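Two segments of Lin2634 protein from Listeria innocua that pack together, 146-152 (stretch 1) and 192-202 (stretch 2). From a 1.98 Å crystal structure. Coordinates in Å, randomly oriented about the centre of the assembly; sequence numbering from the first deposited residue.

Stretch 1, residues 146-152: SFGEIQK
Stretch 2, residues 192-202: AEKGIEKTELP

A short helical face can be held by an irregular segment that presents its side chains from a series of tight turns, and the packing of residues 146-152 against 192-202 of Lin2634 illustrates the principle. Stretch 1 is the end of a helix, helical through Gln151 (phi/psi near -60/-42), with Ile150 N hydrogen-bonded to Ser146 O (2.9 Å) and Gln151 N to Phe147 O (2.9 Å). Stretch 2 follows a less regular path.

After exposed Ala192, Glu193 (-57/141; chi1 m, chi2 m) points its CA-to-CB bond toward the helix. Its CG lies at the edge of the Phe147 ring, 4.0 Å from CZ, while its OE1 accepts a weak hydrogen bond from Gln151 NE2 (3.1 Å, 134°). Gln151 reaches it with an off-well chi1 of -128° and chi2 t. Glu193 also opens a type II turn, closed by Ile196 N to Glu193 O (3.2 Å). Lys194 (-65/124) points away, and Gly195 adopts 100/-14, where a CB would be jammed against the preceding carbonyl.

A 3-10 segment, 196-198, follows. Ile196 (chi1 t) marks the register, its CA 6.4 Å from Gln151 CA, and its CD1 lies 4.1 Å from Phe147 CE1. Glu197 and Lys198 remain clear of the helix. Thr199 (-99/177; chi1 p) points toward it, placing CG2 4.1 Å from Ile150 O; its OG1 donates to Ile196 O (2.7 Å) and accepts from Leu201 N (2.9 Å), tying the 3-10 segment to the next helix.

Glu200 (-95/7) occupies the N-cap position before that helix. Leu201 (-59/-45; chi1 m, chi2 t) then directs CD1 between two apolar partners, 3.6 Å from Phe147 CD1 (chi1 t, chi2 88°) and 3.6 Å from Ile150 CG2 (chi1 m, chi2 t). Pro202 continues the helix beyond the contact, which buries 366 Å² in all.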

# COMPACT_ATOMS: atom_id res chain seq x y z
N SER B 146 14.92 9.67 12.33
CA SER B 146 16.08 8.80 12.21
C SER B 146 16.22 7.97 13.51
O SER B 146 16.56 6.77 13.47
CB SER B 146 17.33 9.61 11.88
OG SER B 146 17.73 10.44 12.96
N PHE B 147 15.91 8.61 14.63
CA PHE B 147 15.91 7.97 15.94
C PHE B 147 14.95 6.78 15.94
O PHE B 147 15.31 5.69 16.41
CB PHE B 147 15.50 9.00 17.01
CG PHE B 147 15.43 8.45 18.39
CD1 PHE B 147 16.56 8.43 19.19
CD2 PHE B 147 14.23 7.98 18.90
CE1 PHE B 147 16.50 7.92 20.51
CE2 PHE B 147 14.16 7.47 20.22
CZ PHE B 147 15.30 7.44 21.02
N GLY B 148 13.77 6.99 15.41
CA GLY B 148 12.75 5.95 15.34
C GLY B 148 13.28 4.75 14.59
O GLY B 148 13.14 3.64 15.05
N GLU B 149 13.91 4.98 13.45
CA GLU B 149 14.46 3.89 12.65
C GLU B 149 15.59 3.14 13.37
O GLU B 149 15.65 1.90 13.35
CB GLU B 149 14.90 4.42 11.28
CG GLU B 149 13.70 4.96 10.43
CD GLU B 149 12.62 3.90 10.15
OE1 GLU B 149 12.99 2.76 9.79
OE2 GLU B 149 11.41 4.21 10.23
N ILE B 150 16.46 3.88 14.05
CA ILE B 150 17.58 3.29 14.75
C ILE B 150 17.11 2.44 15.92
O ILE B 150 17.63 1.35 16.16
CB ILE B 150 18.54 4.38 15.26
CG1 ILE B 150 19.21 5.07 14.08
CG2 ILE B 150 19.59 3.78 16.20
CD1 ILE B 150 19.76 6.45 14.43
N GLN B 151 16.11 2.95 16.62
CA GLN B 151 15.44 2.24 17.71
C GLN B 151 14.91 0.89 17.24
O GLN B 151 15.01 -0.10 17.96
CB GLN B 151 14.24 3.04 18.20
CG GLN B 151 14.22 3.27 19.67
CD GLN B 151 13.04 4.12 20.10
OE1 GLN B 151 12.56 4.98 19.35
NE2 GLN B 151 12.56 3.87 21.32
N LYS B 152 14.36 0.88 16.03
CA LYS B 152 13.78 -0.35 15.45
C LYS B 152 14.81 -1.26 14.82
O LYS B 152 14.49 -2.32 14.29
CB LYS B 152 12.68 0.01 14.45
CG LYS B 152 11.49 0.73 15.05
CD LYS B 152 10.47 1.05 13.93
CE LYS B 152 9.21 1.70 14.40
NZ LYS B 152 9.44 3.11 14.85
N ALA B 192 16.81 7.90 27.46
CA ALA B 192 16.26 7.02 28.49
C ALA B 192 15.22 6.02 27.91
O ALA B 192 14.73 5.18 28.65
CB ALA B 192 15.67 7.83 29.65
N GLU B 193 14.90 6.10 26.62
CA GLU B 193 13.91 5.17 26.02
C GLU B 193 14.30 3.72 26.21
O GLU B 193 15.47 3.38 26.05
CB GLU B 193 13.76 5.41 24.51
CG GLU B 193 12.86 6.58 24.13
CD GLU B 193 11.39 6.20 24.04
OE1 GLU B 193 11.06 5.04 23.76
OE2 GLU B 193 10.54 7.09 24.20
N LYS B 194 13.30 2.87 26.47
CA LYS B 194 13.54 1.44 26.73
C LYS B 194 14.08 0.72 25.50
O LYS B 194 13.46 0.75 24.46
CB LYS B 194 12.24 0.76 27.19
CG LYS B 194 11.78 1.20 28.57
N GLY B 195 15.25 0.07 25.64
CA GLY B 195 15.91 -0.65 24.54
C GLY B 195 17.06 0.12 23.89
O GLY B 195 17.88 -0.46 23.16
N ILE B 196 17.14 1.42 24.16
CA ILE B 196 18.10 2.26 23.48
C ILE B 196 19.57 1.97 23.87
O ILE B 196 20.50 2.30 23.12
CB ILE B 196 17.78 3.75 23.71
CG1 ILE B 196 18.28 4.58 22.53
CG2 ILE B 196 18.28 4.21 25.11
CD1 ILE B 196 19.01 5.83 22.93
N GLU B 197 19.77 1.37 25.03
CA GLU B 197 21.10 0.89 25.43
C GLU B 197 21.60 -0.32 24.60
O GLU B 197 22.74 -0.77 24.81
CB GLU B 197 21.14 0.56 26.93
CG GLU B 197 20.49 -0.78 27.33
CD GLU B 197 18.98 -0.81 27.10
OE1 GLU B 197 18.29 0.18 27.43
OE2 GLU B 197 18.48 -1.84 26.58
N LYS B 198 20.75 -0.86 23.73
CA LYS B 198 21.16 -1.89 22.74
C LYS B 198 21.59 -1.30 21.41
O LYS B 198 22.07 -2.03 20.54
CB LYS B 198 19.99 -2.83 22.45
CG LYS B 198 19.49 -3.54 23.66
CD LYS B 198 18.23 -4.30 23.37
CE LYS B 198 17.76 -4.98 24.64
NZ LYS B 198 16.55 -5.83 24.45
N THR B 199 21.39 -0.00 21.24
CA THR B 199 21.79 0.72 20.05
C THR B 199 23.09 1.41 20.40
O THR B 199 23.55 1.36 21.54
CB THR B 199 20.75 1.81 19.70
OG1 THR B 199 20.98 2.96 20.53
CG2 THR B 199 19.31 1.30 19.92
N GLU B 200 23.68 2.09 19.42
CA GLU B 200 24.90 2.86 19.67
C GLU B 200 24.60 4.34 19.98
O GLU B 200 25.53 5.14 20.12
CB GLU B 200 25.86 2.73 18.49
CG GLU B 200 25.40 3.40 17.20
CD GLU B 200 25.93 2.71 15.95
OE1 GLU B 200 27.15 2.43 15.90
OE2 GLU B 200 25.14 2.43 15.03
N LEU B 201 23.31 4.69 20.11
CA LEU B 201 22.91 6.09 20.30
C LEU B 201 23.52 6.73 21.54
O LEU B 201 24.03 7.86 21.45
CB LEU B 201 21.38 6.26 20.29
CG LEU B 201 20.67 5.97 18.95
CD1 LEU B 201 19.16 5.97 19.08
CD2 LEU B 201 21.10 6.96 17.87
N PRO B 202 23.52 6.02 22.69
CA PRO B 202 24.16 6.59 23.88
C PRO B 202 25.59 7.08 23.63
O PRO B 202 25.92 8.24 23.88
CB PRO B 202 24.14 5.43 24.89
CG PRO B 202 22.92 4.61 24.47
CD PRO B 202 22.89 4.71 22.98